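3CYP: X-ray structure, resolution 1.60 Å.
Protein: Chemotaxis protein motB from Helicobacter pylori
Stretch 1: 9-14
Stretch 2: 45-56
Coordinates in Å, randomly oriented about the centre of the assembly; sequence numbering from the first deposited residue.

Stretch 1 9-14: NATSDA
Stretch 2 (45-56) TDDTPLVKTRFK

Both stretches are loop, without regular helix or strand, and belong to one chain. Residues 9-14 start extended at Asn9 (phi/psi -161/-177), turn through Ala10 (-57/-27) and Thr11 (-118/-3), extend again at Ser12 (-82/138), and bend at Asp13 (-115/16) before Ala14 (-68/137). Residues 45-56 are largely extended, with breaks at Asp47 (-114/24), at Lys52, whose phi/psi of 52/46 is left-handed, and at Arg54 (-92/-2). The peptide between Arg54 and Phe55 is cis, and Phe55 has the unusual pair 147/83. The register is set by CA separations of 6.5 Å for Ala10-Asp46 and 6.6 Å for Thr11-Thr53, so both chains advance in the same sense, but seven residues of the second stretch correspond to one step of the first. That segment arches around Ala10 and Thr11, and the contact buries 354 Å² in total.

No direct hydrogen bond crosses the interface; water does part of this work. Water 1 donates to Ala10 O and to Asp46 OD1, each at 2.7 Å. Water 2 donates to Thr11 O at 2.8 Å and lies 2.4 Å from Thr53 OG1, a short hydrogen bond.

Ala10 points its CB toward the second stretch, 3.2 Å from both Asp46 OD2 and Thr48 OG1. These are packing contacts, since a methyl group offers no polar hydrogen. The pocket wall is held by Asp46 (chi1 p, 62°), whose OD1 accepts from Thr48 N at 2.9 Å (N-H...O angle 162°) and from Thr48 OG1 at 3.0 Å, with Thr48 also p (73°).

Thr11 (chi1 p, 61°) has the largest covered area, 83 Å². Its CG2 lies 3.8 Å from Val51 O and 4.1 Å from Leu50 CD2; Leu50 adopts m,t, its CA-to-CB bond sideways but its end nearer. Thr11 CB is 4.2 Å from Thr53 OG1, with Thr53 in t. Within its own stretch, Thr11 N donates to Asn9 OD1 (3.1 Å, 150°), bracing the turn.

Asp13 (chi1 p, 62°; chi2 -4°) supplies the charged contact. Its OD2 forms a salt bridge with Arg54 NH2 at 3.5 Å, approaching the guanidinium obliquely; Arg54 reaches it with p,t,t and chi4 93°. The same Asp13 OD2 is 3.5 Å from Phe55 CZ, while Thr11 O is 4.2 Å from Phe55 CD1. Both oxygens lie at the ring edge, near its plane, where the partly positive ring hydrogens favour them. Phe55 chi1 is -92°, between wells, with chi2 164°.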

ATOM      1  N   ASN B   9      19.864  -5.175  -9.408  1.00 23.37           N
ATOM      2  CA  ASN B   9      20.676  -4.039  -9.870  1.00 23.98           C
ATOM      3  C   ASN B   9      19.983  -2.684  -9.652  1.00 24.25           C
ATOM      4  O   ASN B   9      18.900  -2.618  -9.085  1.00 24.15           O
ATOM      5  CB  ASN B   9      21.066  -4.220 -11.336  1.00 25.11           C
ATOM      6  CG  ASN B   9      19.886  -4.412 -12.239  1.00 25.57           C
ATOM      7  OD1 ASN B   9      18.955  -3.602 -12.246  1.00 29.01           O
ATOM      8  ND2 ASN B   9      19.910  -5.481 -13.030  1.00 28.29           N
ATOM      9  N   ALA B  10      20.612  -1.600 -10.097  1.00 23.10           N
ATOM     10  CA  ALA B  10      20.114  -0.260  -9.826  1.00 23.58           C
ATOM     11  C   ALA B  10      18.682  -0.003 -10.307  1.00 23.42           C
ATOM     12  O   ALA B  10      18.014   0.862  -9.753  1.00 24.88           O
ATOM     13  CB  ALA B  10      21.059   0.798 -10.435  1.00 23.81           C
ATOM     14  N   THR B  11      18.222  -0.699 -11.338  1.00 23.00           N
ATOM     15  CA  THR B  11      16.929  -0.356 -11.936  1.00 22.78           C
ATOM     16  C   THR B  11      15.850  -1.457 -11.868  1.00 22.01           C
ATOM     17  O   THR B  11      14.695  -1.195 -12.223  1.00 23.48           O
ATOM     18  CB  THR B  11      17.119   0.119 -13.371  1.00 23.35           C
ATOM     19  OG1 THR B  11      17.699  -0.939 -14.134  1.00 25.90           O
ATOM     20  CG2 THR B  11      18.033   1.328 -13.391  1.00 23.54           C
ATOM     21  N   SER B  12      16.199  -2.640 -11.337  1.00 21.57           N
ATOM     22  CA  SER B  12      15.317  -3.793 -11.349  1.00 20.49           C
ATOM     23  C   SER B  12      14.320  -3.706 -10.206  1.00 19.94           C
ATOM     24  O   SER B  12      14.701  -3.323  -9.091  1.00 18.93           O
ATOM     25  CB  SER B  12      16.111  -5.095 -11.180  1.00 19.69           C
ATOM     26  OG  SER B  12      15.252  -6.211 -11.286  1.00 22.19           O
ATOM     27  N   ASP B  13      13.075  -4.039 -10.500  1.00 19.45           N
ATOM     28  CA  ASP B  13      12.065  -4.322  -9.455  1.00 19.70           C
ATOM     29  C   ASP B  13      11.594  -5.777  -9.485  1.00 19.87           C
ATOM     30  O   ASP B  13      10.580  -6.133  -8.872  1.00 19.46           O
ATOM     31  CB  ASP B  13      10.884  -3.353  -9.544  1.00 19.25           C
ATOM     32  CG  ASP B  13      10.127  -3.448 -10.848  1.00 23.20           C
ATOM     33  OD1 ASP B  13      10.519  -4.207 -11.771  1.00 26.39           O
ATOM     34  OD2 ASP B  13       9.117  -2.732 -10.952  1.00 30.43           O
ATOM     35  N   ALA B  14      12.355  -6.631 -10.173  1.00 19.43           N
ATOM     36  CA  ALA B  14      12.083  -8.052 -10.270  1.00 19.22           C
ATOM     37  C   ALA B  14      12.269  -8.797  -8.935  1.00 18.01           C
ATOM     38  O   ALA B  14      13.238  -8.554  -8.217  1.00 18.56           O
ATOM     39  CB  ALA B  14      12.963  -8.687 -11.333  1.00 20.39           C
ATOM     40  N   THR B  45      16.516   2.823  -3.184  1.00 17.04           N
ATOM     41  CA  THR B  45      17.459   2.735  -4.304  1.00 17.80           C
ATOM     42  C   THR B  45      18.829   3.294  -3.946  1.00 18.34           C
ATOM     43  O   THR B  45      19.023   3.954  -2.935  1.00 16.05           O
ATOM     44  CB  THR B  45      16.944   3.596  -5.498  1.00 17.23           C
ATOM     45  OG1 THR B  45      17.079   4.984  -5.146  1.00 18.53           O
ATOM     46  CG2 THR B  45      15.475   3.273  -5.836  1.00 18.62           C
ATOM     47  N   ASP B  46      19.790   3.019  -4.818  1.00 19.66           N
ATOM     48  CA  ASP B  46      21.033   3.769  -4.858  1.00 21.90           C
ATOM     49  C   ASP B  46      20.776   5.128  -5.515  1.00 23.18           C
ATOM     50  O   ASP B  46      19.621   5.494  -5.811  1.00 22.09           O
ATOM     51  CB  ASP B  46      22.125   2.963  -5.590  1.00 21.46           C
ATOM     52  CG  ASP B  46      21.800   2.659  -7.040  1.00 24.68           C
ATOM     53  OD1 ASP B  46      21.159   3.479  -7.711  1.00 26.48           O
ATOM     54  OD2 ASP B  46      22.235   1.600  -7.534  1.00 23.44           O
ATOM     55  N   ASP B  47      21.853   5.862  -5.793  1.00 24.83           N
ATOM     56  CA  ASP B  47      21.709   7.203  -6.313  1.00 27.24           C
ATOM     57  C   ASP B  47      22.242   7.262  -7.730  1.00 28.83           C
ATOM     58  O   ASP B  47      22.616   8.338  -8.205  1.00 29.71           O
ATOM     59  CB  ASP B  47      22.440   8.196  -5.400  1.00 27.78           C
ATOM     60  CG  ASP B  47      23.947   8.060  -5.460  1.00 30.14           C
ATOM     61  OD1 ASP B  47      24.443   7.107  -6.116  1.00 31.68           O
ATOM     62  OD2 ASP B  47      24.633   8.914  -4.838  1.00 34.68           O
ATOM     63  N   THR B  48      22.260   6.119  -8.409  1.00 29.70           N
ATOM     64  CA  THR B  48      22.751   6.090  -9.785  1.00 30.78           C
ATOM     65  C   THR B  48      21.722   6.751 -10.694  1.00 31.14           C
ATOM     66  O   THR B  48      20.508   6.557 -10.539  1.00 30.62           O
ATOM     67  CB  THR B  48      23.083   4.668 -10.302  1.00 30.95           C
ATOM     68  OG1 THR B  48      21.884   3.933 -10.548  1.00 33.24           O
ATOM     69  CG2 THR B  48      23.942   3.910  -9.334  1.00 31.75           C
ATOM     70  N   PRO B  49      22.189   7.578 -11.647  1.00 33.05           N
ATOM     71  CA  PRO B  49      21.172   8.180 -12.489  1.00 33.20           C
ATOM     72  C   PRO B  49      20.446   7.108 -13.292  1.00 33.97           C
ATOM     73  O   PRO B  49      21.068   6.157 -13.756  1.00 33.63           O
ATOM     74  CB  PRO B  49      21.978   9.134 -13.396  1.00 33.72           C
ATOM     75  CG  PRO B  49      23.270   9.338 -12.678  1.00 33.59           C
ATOM     76  CD  PRO B  49      23.544   8.021 -12.017  1.00 32.98           C
ATOM     77  N   LEU B  50      19.132   7.262 -13.434  1.00 34.47           N
ATOM     78  CA  LEU B  50      18.299   6.247 -14.055  1.00 35.79           C
ATOM     79  C   LEU B  50      18.523   6.227 -15.560  1.00 36.89           C
ATOM     80  O   LEU B  50      18.419   7.266 -16.228  1.00 36.35           O
ATOM     81  CB  LEU B  50      16.818   6.485 -13.737  1.00 35.73           C
ATOM     82  CG  LEU B  50      16.391   6.257 -12.276  1.00 35.65           C
ATOM     83  CD1 LEU B  50      14.991   6.836 -12.010  1.00 36.34           C
ATOM     84  CD2 LEU B  50      16.456   4.792 -11.906  1.00 34.16           C
ATOM     85  N   VAL B  51      18.825   5.037 -16.072  1.00 37.88           N
ATOM     86  CA  VAL B  51      18.999   4.817 -17.501  1.00 38.63           C
ATOM     87  C   VAL B  51      18.313   3.497 -17.864  1.00 39.44           C
ATOM     88  O   VAL B  51      18.172   2.611 -17.013  1.00 39.71           O
ATOM     89  CB  VAL B  51      20.500   4.777 -17.865  1.00 38.98           C
ATOM     90  CG1 VAL B  51      21.197   3.638 -17.117  1.00 38.50           C
ATOM     91  CG2 VAL B  51      20.691   4.642 -19.372  1.00 39.09           C
ATOM     92  N   LYS B  52      17.849   3.385 -19.107  1.00 39.78           N
ATOM     93  CA  LYS B  52      17.212   2.159 -19.604  1.00 40.00           C
ATOM     94  C   LYS B  52      16.077   1.682 -18.687  1.00 40.30           C
ATOM     95  O   LYS B  52      15.994   0.494 -18.368  1.00 40.66           O
ATOM     96  CB  LYS B  52      18.273   1.050 -19.782  1.00 40.07           C
ATOM     97  N   THR B  53      15.214   2.607 -18.266  1.00 40.19           N
ATOM     98  CA  THR B  53      14.156   2.284 -17.305  1.00 40.35           C
ATOM     99  C   THR B  53      12.901   3.142 -17.466  1.00 40.38           C
ATOM    100  O   THR B  53      12.951   4.205 -18.077  1.00 40.53           O
ATOM    101  CB  THR B  53      14.666   2.421 -15.852  1.00 40.18           C
ATOM    102  OG1 THR B  53      13.689   1.878 -14.961  1.00 39.84           O
ATOM    103  CG2 THR B  53      14.914   3.877 -15.498  1.00 39.97           C
ATOM    104  N   ARG B  54      11.798   2.703 -16.856  1.00 40.57           N
ATOM    105  CA  ARG B  54      10.471   3.248 -17.173  1.00 40.69           C
ATOM    106  C   ARG B  54       9.755   4.430 -16.452  1.00 40.00           C
ATOM    107  O   ARG B  54       8.658   4.706 -16.915  1.00 41.63           O
ATOM    108  CB  ARG B  54       9.443   2.109 -17.325  1.00 40.48           C
ATOM    109  CG  ARG B  54       8.920   1.557 -16.025  1.00 40.90           C
ATOM    110  CD  ARG B  54       7.781   0.587 -16.268  1.00 41.77           C
ATOM    111  NE  ARG B  54       7.690  -0.395 -15.191  1.00 42.39           N
ATOM    112  CZ  ARG B  54       6.931  -0.277 -14.104  1.00 43.97           C
ATOM    113  NH1 ARG B  54       6.148   0.784 -13.913  1.00 44.02           N
ATOM    114  NH2 ARG B  54       6.957  -1.242 -13.195  1.00 44.18           N
ATOM    115  N   PHE B  55      10.133   5.170 -15.397  1.00 39.33           N
ATOM    116  CA  PHE B  55      10.775   5.035 -14.045  1.00 37.16           C
ATOM    117  C   PHE B  55      11.490   6.363 -14.042  1.00 36.03           C
ATOM    118  O   PHE B  55      12.656   6.491 -14.450  1.00 36.31           O
ATOM    119  CB  PHE B  55      11.680   3.861 -13.600  1.00 37.22           C
ATOM    120  CG  PHE B  55      10.933   2.726 -12.919  1.00 36.63           C
ATOM    121  CD1 PHE B  55      11.534   1.486 -12.757  1.00 36.36           C
ATOM    122  CD2 PHE B  55       9.618   2.876 -12.488  1.00 35.88           C
ATOM    123  CE1 PHE B  55      10.836   0.429 -12.164  1.00 36.68           C
ATOM    124  CE2 PHE B  55       8.924   1.828 -11.921  1.00 35.98           C
ATOM    125  CZ  PHE B  55       9.529   0.606 -11.758  1.00 34.46           C
ATOM    126  N   LYS B  56      10.718   7.374 -13.668  1.00 34.52           N
ATOM    127  CA  LYS B  56      11.110   8.755 -13.855  1.00 32.99           C
ATOM    128  C   LYS B  56      11.792   9.313 -12.622  1.00 31.65           C
ATOM    129  O   LYS B  56      12.390  10.387 -12.667  1.00 32.52           O
ATOM    130  CB  LYS B  56       9.881   9.575 -14.277  1.00 33.94           C
ATOM    131  CG  LYS B  56       9.317   9.077 -15.604  1.00 35.69           C
ATOM    132  CD  LYS B  56       8.250   9.965 -16.179  1.00 36.05           C
ATOM    133  CE  LYS B  56       7.813   9.445 -17.555  1.00 38.11           C
ATOM    134  NZ  LYS B  56       7.104  10.479 -18.366  1.00 40.46           N
TER
HETATM  135  O   HOH W   1      18.718   3.308  -8.731  1.00 25.61           O
HETATM  136  O   HOH W   2      13.565  -0.548 -14.741  1.00 39.68           O